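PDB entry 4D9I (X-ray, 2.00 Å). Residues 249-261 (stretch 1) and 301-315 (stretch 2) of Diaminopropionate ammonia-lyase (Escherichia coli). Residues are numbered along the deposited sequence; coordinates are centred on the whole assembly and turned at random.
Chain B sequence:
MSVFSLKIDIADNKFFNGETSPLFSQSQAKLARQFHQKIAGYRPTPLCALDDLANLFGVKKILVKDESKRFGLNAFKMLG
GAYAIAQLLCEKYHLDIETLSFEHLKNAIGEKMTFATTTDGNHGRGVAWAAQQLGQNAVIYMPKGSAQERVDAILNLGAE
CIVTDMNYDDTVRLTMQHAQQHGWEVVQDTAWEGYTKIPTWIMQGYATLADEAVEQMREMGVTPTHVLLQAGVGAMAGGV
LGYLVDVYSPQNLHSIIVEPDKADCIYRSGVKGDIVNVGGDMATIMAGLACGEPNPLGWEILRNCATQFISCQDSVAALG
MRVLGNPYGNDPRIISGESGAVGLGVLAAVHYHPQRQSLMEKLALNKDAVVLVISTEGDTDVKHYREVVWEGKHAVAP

Stretch 1 249-261: SPQNLHSIIVEPD
Stretch 2 301-315: ILRNCATQFISCQDS

Strand 254-260 lies beside strand 308-312, which follows a helix ending at Cys305; their N-to-C directions differ by 25°, so the pairing is parallel. Ile256 pairs with Gln308, Ile257 with Phe309, Val258 with Ile310, Glu259 with Ser311 and Pro260 with Cys312, at CA-CA separations of 4.8 to 5.1 Å. Extended torsions, such as -92/131 at Ile257 and -119/131 at Ile310, accompany a ladder in which alternate residues of each strand bond forward and back: Gln308 N to Ser255 O (3.0 Å), Ile257 N to Gln308 O (3.0 Å, 175°), Ile310 N to Ile257 O (2.7 Å), Glu259 N to Ile310 O (2.9 Å), Cys312 N to Glu259 O (2.8 Å) and Asp261 N to Cys312 O (2.9 Å). Pro260 has no amide hydrogen, but it falls between the bonding residues Glu259 and Asp261, so the ladder loses nothing; its CA makes a CA-H...O contact with Cys312 O at 3.3 Å.

At the entrance, Thr307 (phi/psi -83/-45, chi1 m) points toward stretch 1. Its OG1 accepts from Ser255 N (2.9 Å), while Thr307 N donates to Ser255 OG (3.0 Å; Ser255 chi1 p). His254, chi1 t and chi2 128°, places NE2 2.8 Å from Gln308 OE1, donating at 166°; Thr307 CG2 sits 3.9 Å from the His254 ring centroid, only 5° off its normal. Water 2 donates to Leu253 O and Cys305 O and accepts from Ser255 OG, linking the strand entrance to the helix end.

From Ile256 to Glu259, and from Gln308 to Ser311 opposite them, side chains alternate between the sheet faces; at Pro260 and Cys312 they diverge. Ile257 (m, m), sharing a face with Phe309 (m), packs CG1 3.7 Å from Ala306 CB and 3.8 Å from Phe309 CD2, and CD1 3.9 Å from Leu302 CD2. On the other face, Ile256 (m, t) brings CG2 within 3.4 Å of CD1 of Ile310 (m, t). Near the C-terminal end of the pairing, water 4 donates to both Asp261 OD2 (2.9 Å) and Asp314 OD2 (2.6 Å), bridging the carboxylates.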

# COMPACT_ATOMS: atom_id res chain seq x y z
N SER B 249 31.15 -16.31 -5.44
CA SER B 249 31.59 -16.75 -6.77
C SER B 249 30.61 -16.28 -7.83
O SER B 249 29.39 -16.35 -7.65
CB SER B 249 31.79 -18.28 -6.87
OG SER B 249 30.56 -18.91 -7.24
N PRO B 250 31.13 -15.77 -8.96
CA PRO B 250 30.25 -15.26 -10.01
C PRO B 250 29.46 -16.37 -10.74
O PRO B 250 28.39 -16.10 -11.28
CB PRO B 250 31.21 -14.52 -10.96
CG PRO B 250 32.56 -15.15 -10.70
CD PRO B 250 32.56 -15.52 -9.25
N GLN B 251 29.99 -17.60 -10.73
CA GLN B 251 29.30 -18.76 -11.29
C GLN B 251 28.06 -19.13 -10.47
O GLN B 251 27.05 -19.50 -11.04
CB GLN B 251 30.23 -19.98 -11.46
CG GLN B 251 31.39 -19.79 -12.43
CD GLN B 251 32.55 -18.97 -11.85
OE1 GLN B 251 32.52 -18.55 -10.69
NE2 GLN B 251 33.55 -18.71 -12.67
N ASN B 252 28.13 -19.01 -9.14
CA ASN B 252 26.98 -19.40 -8.29
C ASN B 252 26.03 -18.28 -7.90
O ASN B 252 25.18 -18.45 -7.02
CB ASN B 252 27.42 -20.12 -7.02
CG ASN B 252 28.43 -21.19 -7.28
OD1 ASN B 252 29.49 -21.20 -6.67
ND2 ASN B 252 28.12 -22.09 -8.20
N LEU B 253 26.15 -17.15 -8.57
CA LEU B 253 25.23 -16.06 -8.31
C LEU B 253 24.60 -15.58 -9.60
O LEU B 253 25.28 -15.09 -10.51
CB LEU B 253 25.90 -14.93 -7.52
CG LEU B 253 25.04 -13.75 -7.04
CD1 LEU B 253 23.78 -14.17 -6.29
CD2 LEU B 253 25.89 -12.81 -6.19
N HIS B 254 23.28 -15.73 -9.68
CA HIS B 254 22.57 -15.31 -10.87
C HIS B 254 22.20 -13.86 -10.71
O HIS B 254 21.21 -13.53 -10.07
CB HIS B 254 21.35 -16.19 -11.12
CG HIS B 254 20.70 -15.94 -12.47
ND1 HIS B 254 20.45 -16.92 -13.33
CD2 HIS B 254 20.27 -14.75 -13.07
CE1 HIS B 254 19.87 -16.41 -14.44
NE2 HIS B 254 19.78 -15.08 -14.28
N SER B 255 23.04 -12.99 -11.25
CA SER B 255 22.86 -11.56 -11.07
C SER B 255 22.16 -10.96 -12.27
O SER B 255 22.52 -11.24 -13.42
CB SER B 255 24.21 -10.86 -10.84
OG SER B 255 25.11 -11.14 -11.90
N ILE B 256 21.20 -10.11 -11.99
CA ILE B 256 20.39 -9.48 -13.00
C ILE B 256 20.46 -7.97 -12.80
O ILE B 256 20.06 -7.46 -11.76
CB ILE B 256 18.91 -9.95 -12.91
CG1 ILE B 256 18.81 -11.48 -13.08
CG2 ILE B 256 18.09 -9.30 -14.00
CD1 ILE B 256 17.59 -12.08 -12.41
N ILE B 257 20.94 -7.27 -13.81
CA ILE B 257 21.05 -5.81 -13.82
C ILE B 257 19.77 -5.26 -14.45
O ILE B 257 19.33 -5.74 -15.51
CB ILE B 257 22.28 -5.36 -14.63
CG1 ILE B 257 23.51 -6.22 -14.27
CG2 ILE B 257 22.55 -3.87 -14.45
CD1 ILE B 257 23.84 -6.28 -12.79
N VAL B 258 19.17 -4.28 -13.78
CA VAL B 258 17.89 -3.75 -14.20
C VAL B 258 17.95 -2.27 -14.57
O VAL B 258 18.37 -1.43 -13.76
CB VAL B 258 16.83 -3.99 -13.09
CG1 VAL B 258 15.47 -3.50 -13.55
CG2 VAL B 258 16.79 -5.46 -12.74
N GLU B 259 17.49 -1.95 -15.77
CA GLU B 259 17.45 -0.57 -16.24
C GLU B 259 16.13 -0.22 -16.94
O GLU B 259 15.55 -1.05 -17.62
CB GLU B 259 18.60 -0.29 -17.22
CG GLU B 259 19.97 -0.34 -16.60
CD GLU B 259 21.05 -0.10 -17.64
OE1 GLU B 259 21.12 -0.89 -18.60
OE2 GLU B 259 21.79 0.89 -17.50
N PRO B 260 15.67 1.02 -16.76
CA PRO B 260 14.59 1.56 -17.59
C PRO B 260 15.08 1.71 -19.04
O PRO B 260 16.26 2.07 -19.26
CB PRO B 260 14.28 2.93 -16.98
CG PRO B 260 15.34 3.21 -15.97
CD PRO B 260 16.21 2.00 -15.79
N ASP B 261 14.19 1.42 -19.98
CA ASP B 261 14.53 1.32 -21.40
C ASP B 261 14.88 2.65 -22.07
O ASP B 261 15.48 2.65 -23.13
CB ASP B 261 13.43 0.59 -22.18
CG ASP B 261 12.10 1.34 -22.20
OD1 ASP B 261 11.22 0.95 -22.99
OD2 ASP B 261 11.92 2.31 -21.45
N ILE B 301 33.16 -4.61 -13.97
CA ILE B 301 32.61 -5.64 -13.08
C ILE B 301 31.40 -6.33 -13.72
O ILE B 301 31.29 -7.57 -13.71
CB ILE B 301 32.18 -5.04 -11.71
CG1 ILE B 301 33.35 -4.32 -11.00
CG2 ILE B 301 31.47 -6.07 -10.83
CD1 ILE B 301 34.68 -5.02 -11.02
N LEU B 302 30.49 -5.53 -14.26
CA LEU B 302 29.23 -6.05 -14.80
C LEU B 302 29.46 -6.89 -16.07
O LEU B 302 28.90 -7.97 -16.20
CB LEU B 302 28.25 -4.91 -15.08
CG LEU B 302 27.94 -3.98 -13.91
CD1 LEU B 302 26.94 -2.90 -14.31
CD2 LEU B 302 27.41 -4.78 -12.71
N ARG B 303 30.28 -6.37 -16.98
CA ARG B 303 30.63 -7.09 -18.20
C ARG B 303 31.25 -8.45 -17.85
O ARG B 303 30.92 -9.46 -18.47
CB ARG B 303 31.61 -6.24 -19.02
CG ARG B 303 31.99 -6.81 -20.38
CD ARG B 303 33.37 -6.29 -20.78
NE ARG B 303 34.13 -7.37 -21.41
CZ ARG B 303 34.23 -7.57 -22.71
NH1 ARG B 303 33.63 -6.76 -23.57
NH2 ARG B 303 34.93 -8.59 -23.17
N ASN B 304 32.13 -8.45 -16.86
CA ASN B 304 32.78 -9.67 -16.38
C ASN B 304 31.87 -10.65 -15.66
O ASN B 304 31.94 -11.85 -15.89
CB ASN B 304 33.95 -9.33 -15.47
CG ASN B 304 35.13 -8.79 -16.22
OD1 ASN B 304 35.09 -8.61 -17.44
ND2 ASN B 304 36.21 -8.51 -15.50
N CYS B 305 31.00 -10.13 -14.79
CA CYS B 305 30.39 -10.95 -13.76
C CYS B 305 28.85 -10.99 -13.74
O CYS B 305 28.27 -11.88 -13.10
CB CYS B 305 30.91 -10.51 -12.39
SG CYS B 305 32.58 -11.08 -12.06
N ALA B 306 28.19 -10.04 -14.40
CA ALA B 306 26.72 -10.03 -14.45
C ALA B 306 26.18 -11.18 -15.29
O ALA B 306 26.72 -11.50 -16.35
CB ALA B 306 26.21 -8.71 -15.00
N THR B 307 25.10 -11.81 -14.85
CA THR B 307 24.57 -12.95 -15.59
C THR B 307 23.69 -12.45 -16.73
O THR B 307 23.81 -12.92 -17.86
CB THR B 307 23.78 -13.92 -14.69
OG1 THR B 307 24.50 -14.11 -13.46
CG2 THR B 307 23.58 -15.27 -15.40
N GLN B 308 22.84 -11.48 -16.43
CA GLN B 308 21.87 -10.96 -17.38
C GLN B 308 21.64 -9.47 -17.22
O GLN B 308 21.81 -8.91 -16.15
CB GLN B 308 20.54 -11.70 -17.21
CG GLN B 308 20.49 -13.05 -17.91
CD GLN B 308 19.35 -13.92 -17.43
OE1 GLN B 308 18.74 -13.65 -16.39
NE2 GLN B 308 19.05 -14.97 -18.17
N PHE B 309 21.24 -8.84 -18.32
CA PHE B 309 20.82 -7.45 -18.30
C PHE B 309 19.34 -7.39 -18.65
O PHE B 309 18.90 -8.10 -19.55
CB PHE B 309 21.62 -6.66 -19.32
CG PHE B 309 23.10 -6.84 -19.19
CD1 PHE B 309 23.82 -7.52 -20.17
CD2 PHE B 309 23.79 -6.34 -18.09
CE1 PHE B 309 25.20 -7.68 -20.07
CE2 PHE B 309 25.16 -6.50 -17.98
CZ PHE B 309 25.86 -7.18 -18.96
N ILE B 310 18.59 -6.55 -17.95
CA ILE B 310 17.18 -6.31 -18.26
C ILE B 310 16.93 -4.85 -18.62
O ILE B 310 17.40 -3.94 -17.92
CB ILE B 310 16.24 -6.72 -17.10
CG1 ILE B 310 16.14 -8.25 -17.01
CG2 ILE B 310 14.84 -6.13 -17.28
CD1 ILE B 310 15.30 -8.79 -15.87
N SER B 311 16.23 -4.64 -19.73
CA SER B 311 15.70 -3.35 -20.12
C SER B 311 14.19 -3.39 -19.96
O SER B 311 13.51 -4.20 -20.60
CB SER B 311 16.04 -3.03 -21.57
OG SER B 311 15.43 -1.83 -21.99
N CYS B 312 13.65 -2.53 -19.11
CA CYS B 312 12.23 -2.60 -18.81
C CYS B 312 11.46 -1.28 -18.93
O CYS B 312 12.03 -0.18 -18.86
CB CYS B 312 11.99 -3.27 -17.46
SG CYS B 312 12.46 -2.26 -16.05
N GLN B 313 10.16 -1.44 -19.13
CA GLN B 313 9.19 -0.36 -19.12
C GLN B 313 9.26 0.42 -17.80
O GLN B 313 9.44 -0.18 -16.74
CB GLN B 313 7.80 -1.01 -19.24
CG GLN B 313 6.72 -0.06 -19.66
CD GLN B 313 5.55 -0.76 -20.30
OE1 GLN B 313 5.61 -1.95 -20.62
NE2 GLN B 313 4.50 -0.02 -20.52
N ASP B 314 9.08 1.74 -17.88
CA ASP B 314 8.99 2.64 -16.72
C ASP B 314 8.03 2.14 -15.63
O ASP B 314 8.36 2.16 -14.45
CB ASP B 314 8.53 4.03 -17.17
CG ASP B 314 9.68 4.96 -17.48
OD1 ASP B 314 9.44 6.04 -18.07
OD2 ASP B 314 10.84 4.63 -17.13
N SER B 315 6.84 1.71 -16.05
CA SER B 315 5.77 1.26 -15.15
C SER B 315 6.08 0.01 -14.30
O SER B 315 5.38 -0.28 -13.32
CB SER B 315 4.48 1.05 -15.95
OG SER B 315 4.63 0.01 -16.89
O HOH W 1 26.49 -16.03 -13.20
O HOH W 2 26.92 -12.88 -10.80
O HOH W 3 20.37 -3.52 -17.70
O HOH W 4 12.25 4.21 -19.22